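Local coordinates for protein GH127 beta-L-arabinofuranoside (Geobacillus stearothermophilus, PDB 4QK0) that probably hydrolyses beta-L-arabinofuranosides, releasing L-arabinose, as a glycoside hydrolase of family GH127, at residues E56-A61 / G110-P115; K130-L135 / C168-Y173. All coordinates share one frame; numbering follows the deposited sequence. Where two conformers were deposited one is given.

Contact 1 (E56-A61 / G110-P115); sequences ENFRIA and GRAQQP
Ala61 and Ala112 mark the closest approach of the two backbones, their CA atoms lying 5.1 Å apart where helix 54-61 and helix 96-112 both come to an end. The chain leaves helical geometry at Gln113, whose psi of 132° begins a short extended run through Gln114. Contact is therefore confined to the last turns of the two helices, and the two segments bury only 125 Å² between them. Ala112 CB carries the contact for the second segment. It meets Ala61 CB at 4.0 Å, methyl against methyl, and also approaches the backbone of the first helix, 3.8 Å from Phe58 O. The Phe58 ring flanks it: CD1 lies 4.0 Å from Ala112 CB, and the methyl sits at the ring edge, near its plane. With CG anti to the carbonyl carbon (chi1 -75°), the ring projects to one side of its helix, where Leu108 and Leu109 of helix 96-112, Val79 of helix 76-92 and Thr121 also line it. On the first helix, one turn apart, Arg59 and Glu56 form a salt bridge, NH1 to OE1 at 2.8 Å, with the carboxylate oxygen in the guanidinium plane and met nearly along its C-O direction. Glu56 OE2 has a second partner in Ser65 OG. Arg111 instead pairs through NE with Glu64. Two small alanines thus let the helix ends approach closely, while the edge of the Phe58 ring closes against the Ala112 methyl. This packing between the C-terminal turns of two helices belongs to the outer part of the helical catalytic domain, an (alpha/alpha)6 barrel in this family.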
loop_
_atom_site.group_PDB
_atom_site.type_symbol
_atom_site.label_atom_id
_atom_site.label_comp_id
_atom_site.label_asym_id
_atom_site.label_seq_id
_atom_site.Cartn_x
_atom_site.Cartn_y
_atom_site.Cartn_z
ATOM N N GLU A 56 5.158 4.491 -38.799
ATOM C CA GLU A 56 6.351 5.107 -39.300
ATOM C C GLU A 56 7.544 4.174 -39.161
ATOM O O GLU A 56 8.380 4.056 -40.064
ATOM C CB GLU A 56 6.575 6.472 -38.596
ATOM C CG GLU A 56 7.660 7.347 -39.192
ATOM C CD GLU A 56 7.466 7.623 -40.677
ATOM O OE1 GLU A 56 6.338 7.421 -41.220
ATOM O OE2 GLU A 56 8.468 8.030 -41.308
ATOM N N ASN A 57 7.675 3.524 -38.016
ATOM C CA ASN A 57 8.787 2.591 -37.820
ATOM C C ASN A 57 8.815 1.518 -38.964
ATOM O O ASN A 57 9.861 1.088 -39.339
ATOM C CB ASN A 57 8.698 1.887 -36.470
ATOM C CG ASN A 57 9.044 2.796 -35.276
ATOM O OD1 ASN A 57 9.763 3.778 -35.395
ATOM N ND2 ASN A 57 8.564 2.401 -34.104
ATOM N N PHE A 58 7.665 1.046 -39.424
ATOM C CA PHE A 58 7.632 0.033 -40.502
ATOM C C PHE A 58 7.982 0.653 -41.842
ATOM O O PHE A 58 8.670 0.040 -42.652
ATOM C CB PHE A 58 6.271 -0.631 -40.628
ATOM C CG PHE A 58 5.991 -1.627 -39.554
ATOM C CD1 PHE A 58 6.590 -2.878 -39.568
ATOM C CD2 PHE A 58 5.127 -1.308 -38.517
ATOM C CE1 PHE A 58 6.350 -3.794 -38.560
ATOM C CE2 PHE A 58 4.869 -2.220 -37.522
ATOM C CZ PHE A 58 5.489 -3.450 -37.522
ATOM N N ARG A 59 7.544 1.893 -42.056
ATOM C CA ARG A 59 7.990 2.631 -43.210
ATOM C C ARG A 59 9.491 2.719 -43.272
ATOM O O ARG A 59 10.094 2.465 -44.330
ATOM C CB ARG A 59 7.439 4.038 -43.194
ATOM C CG ARG A 59 6.040 4.100 -43.700
ATOM C CD ARG A 59 5.739 5.446 -44.318
ATOM N NE ARG A 59 4.312 5.488 -44.417
ATOM C CZ ARG A 59 3.507 5.922 -43.456
ATOM N NH1 ARG A 59 3.993 6.438 -42.326
ATOM N NH2 ARG A 59 2.203 5.850 -43.652
ATOM N N ILE A 60 10.104 3.151 -42.168
ATOM C CA ILE A 60 11.546 3.301 -42.155
ATOM C C ILE A 60 12.158 1.957 -42.447
ATOM O O ILE A 60 13.070 1.816 -43.265
ATOM C CB ILE A 60 12.018 3.877 -40.820
ATOM C CG1 ILE A 60 11.443 5.308 -40.646
ATOM C CG2 ILE A 60 13.529 3.898 -40.758
ATOM C CD1 ILE A 60 11.588 5.876 -39.240
ATOM N N ALA A 61 11.636 0.936 -41.798
ATOM C CA ALA A 61 12.216 -0.398 -41.948
ATOM C C ALA A 61 12.077 -0.905 -43.379
ATOM O O ALA A 61 12.866 -1.701 -43.802
ATOM C CB ALA A 61 11.564 -1.378 -40.960
ATOM N N GLY A 110 4.847 -6.606 -45.226
ATOM C CA GLY A 110 5.533 -7.476 -46.202
ATOM C C GLY A 110 6.790 -6.835 -46.775
ATOM O O GLY A 110 7.812 -7.505 -46.930
ATOM N N ARG A 111 6.775 -5.517 -46.994
ATOM C CA ARG A 111 8.030 -4.833 -47.449
ATOM C C ARG A 111 9.031 -4.589 -46.346
ATOM O O ARG A 111 10.189 -4.472 -46.622
ATOM C CB ARG A 111 7.696 -3.517 -48.177
ATOM C CG ARG A 111 6.791 -3.746 -49.406
ATOM C CD ARG A 111 6.607 -2.481 -50.261
ATOM N NE ARG A 111 6.034 -1.318 -49.554
ATOM C CZ ARG A 111 4.731 -1.108 -49.337
ATOM N NH1 ARG A 111 3.820 -1.968 -49.759
ATOM N NH2 ARG A 111 4.328 -0.045 -48.667
ATOM N N ALA A 112 8.606 -4.497 -45.072
ATOM C CA ALA A 112 9.593 -4.329 -43.970
ATOM C C ALA A 112 10.234 -5.648 -43.610
ATOM O O ALA A 112 11.246 -5.701 -42.915
ATOM C CB ALA A 112 8.903 -3.757 -42.743
ATOM N N GLN A 113 9.612 -6.754 -44.005
ATOM C CA GLN A 113 10.133 -8.093 -43.621
ATOM C C GLN A 113 11.497 -8.412 -44.283
ATOM O O GLN A 113 11.694 -8.180 -45.485
ATOM C CB GLN A 113 9.139 -9.191 -44.017
ATOM C CG GLN A 113 9.536 -10.572 -43.510
ATOM C CD GLN A 113 8.444 -11.587 -43.732
ATOM O OE1 GLN A 113 7.736 -11.485 -44.698
ATOM N NE2 GLN A 113 8.247 -12.516 -42.783
ATOM N N GLN A 114 12.451 -8.884 -43.485
ATOM C CA GLN A 114 13.770 -9.253 -43.977
ATOM C C GLN A 114 13.649 -10.501 -44.871
ATOM O O GLN A 114 12.687 -11.236 -44.786
ATOM C CB GLN A 114 14.734 -9.469 -42.798
ATOM C CG GLN A 114 15.120 -8.152 -42.101
ATOM C CD GLN A 114 16.090 -8.343 -40.939
ATOM O OE1 GLN A 114 16.753 -9.375 -40.828
ATOM N NE2 GLN A 114 16.169 -7.335 -40.038
ATOM N N PRO A 115 14.632 -10.736 -45.733
ATOM C CA PRO A 115 14.593 -11.910 -46.597
ATOM C C PRO A 115 14.491 -13.239 -45.847
ATOM O O PRO A 115 13.989 -14.197 -46.389
ATOM C CB PRO A 115 15.938 -11.850 -47.334
ATOM C CG PRO A 115 16.417 -10.444 -47.201
ATOM C CD PRO A 115 15.847 -9.921 -45.922
#

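Contact 2 (K130-L135 / C168-Y173); sequences KRWMNL and CKYADY
Trp132 and Arg131 both converge on the phenol oxygen of Tyr173, one through a hydrogen bond and the other through the face of its guanidinium. They are the two central residues of a type II turn running from Lys130 to Met133, with Trp132 at the third position in a left-handed backbone conformation (phi 63°). The indole NE1 donates to Tyr173 OH at 3.0 Å along a nearly straight path, 164° at the hydrogen, and the oxygen lies close to the indole plane. Tyr173 CE2 lies at the indole edge, in its plane, 3.6 Å from Trp132 CZ2; the two rings are oblique to each other. Farther out on the indole, CH2 comes to the edge of the Tyr170 ring, 3.9 Å from Tyr170 OH. Both tyrosines leave the helix with CG anti to the backbone N, three residues apart, and their phenol ends reach the indole at NE1 and near CH2. In Arg131, CG sits between the backbone N and the carbonyl carbon (chi1 66°), after which the chain runs straight to NE. Arg131 and Tyr173 extend toward each other from opposite directions. Arg131 CZ stands 3.0 Å from Tyr173 OH, which lies over the centre of the guanidinium, so none of its N-H groups points at that oxygen. NH2 instead forms a salt bridge with Asp116; the guanidinium also makes a cation-pi contact with Tyr118. Tyr118 and Phe178 meet Trp132 edge to face. The contact is thus chiefly aromatic, with one directed bond orienting the NE1 edge of the indole, and the positive charge lying face-on to the phenol oxygen would probably polarise it.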
loop_
_atom_site.group_PDB
_atom_site.type_symbol
_atom_site.label_atom_id
_atom_site.label_comp_id
_atom_site.label_asym_id
_atom_site.label_seq_id
_atom_site.Cartn_x
_atom_site.Cartn_y
_atom_site.Cartn_z
ATOM N N LYS A 130 21.586 -7.004 -33.806
ATOM C CA LYS A 130 21.546 -7.376 -32.369
ATOM C C LYS A 130 20.345 -8.253 -31.995
ATOM O O LYS A 130 20.082 -8.468 -30.806
ATOM C CB LYS A 130 21.543 -6.108 -31.506
ATOM C CG LYS A 130 22.914 -5.585 -31.112
ATOM C CD LYS A 130 23.996 -5.965 -32.098
ATOM C CE LYS A 130 25.339 -5.318 -31.777
ATOM N NZ LYS A 130 25.407 -3.919 -32.278
ATOM N N ARG A 131 19.658 -8.806 -33.002
ATOM C CA ARG A 131 18.501 -9.613 -32.781
ATOM C C ARG A 131 18.769 -10.859 -31.942
ATOM O O ARG A 131 19.875 -11.400 -31.877
ATOM C CB ARG A 131 17.788 -9.965 -34.074
ATOM C CG ARG A 131 18.552 -10.869 -35.041
ATOM C CD ARG A 131 17.830 -10.930 -36.373
ATOM N NE ARG A 131 18.549 -11.780 -37.302
ATOM C CZ ARG A 131 18.142 -12.154 -38.525
ATOM N NH1 ARG A 131 16.979 -11.798 -39.026
ATOM N NH2 ARG A 131 18.934 -12.963 -39.239
ATOM N N TRP A 132 17.745 -11.221 -31.197
ATOM C CA TRP A 132 17.793 -12.397 -30.347
ATOM C C TRP A 132 18.820 -12.376 -29.212
ATOM O O TRP A 132 19.187 -13.422 -28.714
ATOM C CB TRP A 132 18.056 -13.653 -31.203
ATOM C CG TRP A 132 17.197 -13.862 -32.460
ATOM C CD1 TRP A 132 17.652 -14.216 -33.697
ATOM C CD2 TRP A 132 15.763 -13.801 -32.556
ATOM N NE1 TRP A 132 16.576 -14.384 -34.580
ATOM C CE2 TRP A 132 15.411 -14.147 -33.892
ATOM C CE3 TRP A 132 14.739 -13.492 -31.654
ATOM C CZ2 TRP A 132 14.083 -14.194 -34.325
ATOM C CZ3 TRP A 132 13.409 -13.530 -32.092
ATOM C CH2 TRP A 132 13.094 -13.864 -33.423
HETATM N N MSE A 133 19.281 -11.221 -28.791
HETATM C CA MSE A 133 20.255 -11.152 -27.700
HETATM C C MSE A 133 19.623 -10.752 -26.368
HETATM O O MSE A 133 20.259 -10.817 -25.330
HETATM C CB MSE A 133 21.405 -10.199 -28.065
HETATM C CG MSE A 133 22.217 -10.666 -29.284
HETATM SE SE MSE A 133 23.195 -12.368 -29.032
HETATM C CE MSE A 133 22.334 -13.626 -30.264
ATOM N N ASN A 134 18.362 -10.320 -26.382
ATOM C CA ASN A 134 17.642 -9.975 -25.158
ATOM C C ASN A 134 16.169 -10.322 -25.237
ATOM O O ASN A 134 15.269 -9.474 -25.318
ATOM C CB ASN A 134 17.823 -8.499 -24.759
ATOM C CG ASN A 134 17.376 -8.245 -23.318
ATOM O OD1 ASN A 134 16.647 -9.046 -22.714
ATOM N ND2 ASN A 134 17.816 -7.133 -22.765
ATOM N N LEU A 135 15.940 -11.623 -25.152
ATOM C CA LEU A 135 14.588 -12.189 -25.113
ATOM C C LEU A 135 13.908 -11.905 -23.801
ATOM O O LEU A 135 12.682 -11.878 -23.735
ATOM C CB LEU A 135 14.654 -13.719 -25.344
ATOM C CG LEU A 135 14.736 -14.229 -26.809
ATOM C CD1 LEU A 135 13.448 -13.915 -27.522
ATOM C CD2 LEU A 135 15.908 -13.614 -27.567
ATOM N N CYS A 168 3.812 -16.796 -41.649
ATOM C CA CYS A 168 4.359 -18.167 -41.694
ATOM C C CYS A 168 5.810 -18.152 -41.999
ATOM O O CYS A 168 6.559 -18.999 -41.495
ATOM C CB CYS A 168 3.636 -19.034 -42.743
ATOM S SG CYS A 168 1.997 -19.596 -42.258
ATOM N N LYS A 169 6.260 -17.197 -42.820
ATOM C CA LYS A 169 7.694 -17.074 -43.082
ATOM C C LYS A 169 8.439 -16.723 -41.800
ATOM O O LYS A 169 9.484 -17.287 -41.510
ATOM C CB LYS A 169 8.008 -16.015 -44.144
ATOM C CG LYS A 169 7.924 -16.517 -45.564
ATOM C CD LYS A 169 7.977 -15.406 -46.630
ATOM C CE LYS A 169 9.363 -15.241 -47.198
ATOM N NZ LYS A 169 10.365 -14.785 -46.189
ATOM N N TYR A 170 7.891 -15.801 -41.018
ATOM C CA TYR A 170 8.535 -15.421 -39.752
ATOM C C TYR A 170 8.463 -16.619 -38.787
ATOM O O TYR A 170 9.475 -17.015 -38.209
ATOM C CB TYR A 170 7.859 -14.163 -39.188
ATOM C CG TYR A 170 8.564 -13.459 -38.055
ATOM C CD1 TYR A 170 9.776 -13.872 -37.578
ATOM C CD2 TYR A 170 8.005 -12.321 -37.495
ATOM C CE1 TYR A 170 10.413 -13.214 -36.549
ATOM C CE2 TYR A 170 8.637 -11.611 -36.467
ATOM C CZ TYR A 170 9.831 -12.062 -35.992
ATOM O OH TYR A 170 10.477 -11.395 -34.986
ATOM N N ALA A 171 7.293 -17.239 -38.656
ATOM C CA ALA A 171 7.157 -18.414 -37.744
ATOM C C ALA A 171 8.163 -19.539 -38.102
ATOM O O ALA A 171 8.820 -20.133 -37.236
ATOM C CB ALA A 171 5.737 -18.939 -37.793
ATOM N N ASP A 172 8.332 -19.784 -39.397
ATOM C CA ASP A 172 9.336 -20.778 -39.846
ATOM C C ASP A 172 10.723 -20.343 -39.460
ATOM O O ASP A 172 11.515 -21.168 -38.967
ATOM C CB ASP A 172 9.293 -20.998 -41.385
ATOM C CG ASP A 172 7.950 -21.545 -41.872
ATOM O OD1 ASP A 172 7.194 -22.156 -41.083
ATOM O OD2 ASP A 172 7.637 -21.298 -43.059
ATOM N N TYR A 173 11.050 -19.067 -39.691
ATOM C CA TYR A 173 12.381 -18.573 -39.309
ATOM C C TYR A 173 12.582 -18.759 -37.809
ATOM O O TYR A 173 13.629 -19.290 -37.349
ATOM C CB TYR A 173 12.567 -17.108 -39.723
ATOM C CG TYR A 173 13.844 -16.514 -39.199
ATOM C CD1 TYR A 173 15.064 -17.100 -39.448
ATOM C CD2 TYR A 173 13.814 -15.368 -38.366
ATOM C CE1 TYR A 173 16.227 -16.578 -38.898
ATOM C CE2 TYR A 173 14.969 -14.838 -37.804
ATOM C CZ TYR A 173 16.151 -15.430 -38.043
ATOM O OH TYR A 173 17.290 -14.880 -37.489
#

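How the contacts relate
Contact 1 closes before contact 2 opens, so the two follow in series along the chain, their centres about 15 Å apart on the same side of the chain's centre. All four segments belong to the GH127 catalytic domain. Residues 113-115, which follow helix 96-112, form the bridge: Gln114 OE1 comes within 3.0 Å of Arg131 NH1 in contact 2, and Gln113 NE2 bonds to Ile166 O in helix 162-177, the helix that carries residues 168-173. Contact 1 ties helix 54-61 to helix 96-112, with helix 76-92 between them in sequence. Contact 2 ties the loop after helix 122-126 to helix 162-177, and both lie in one outer region of the helical domain.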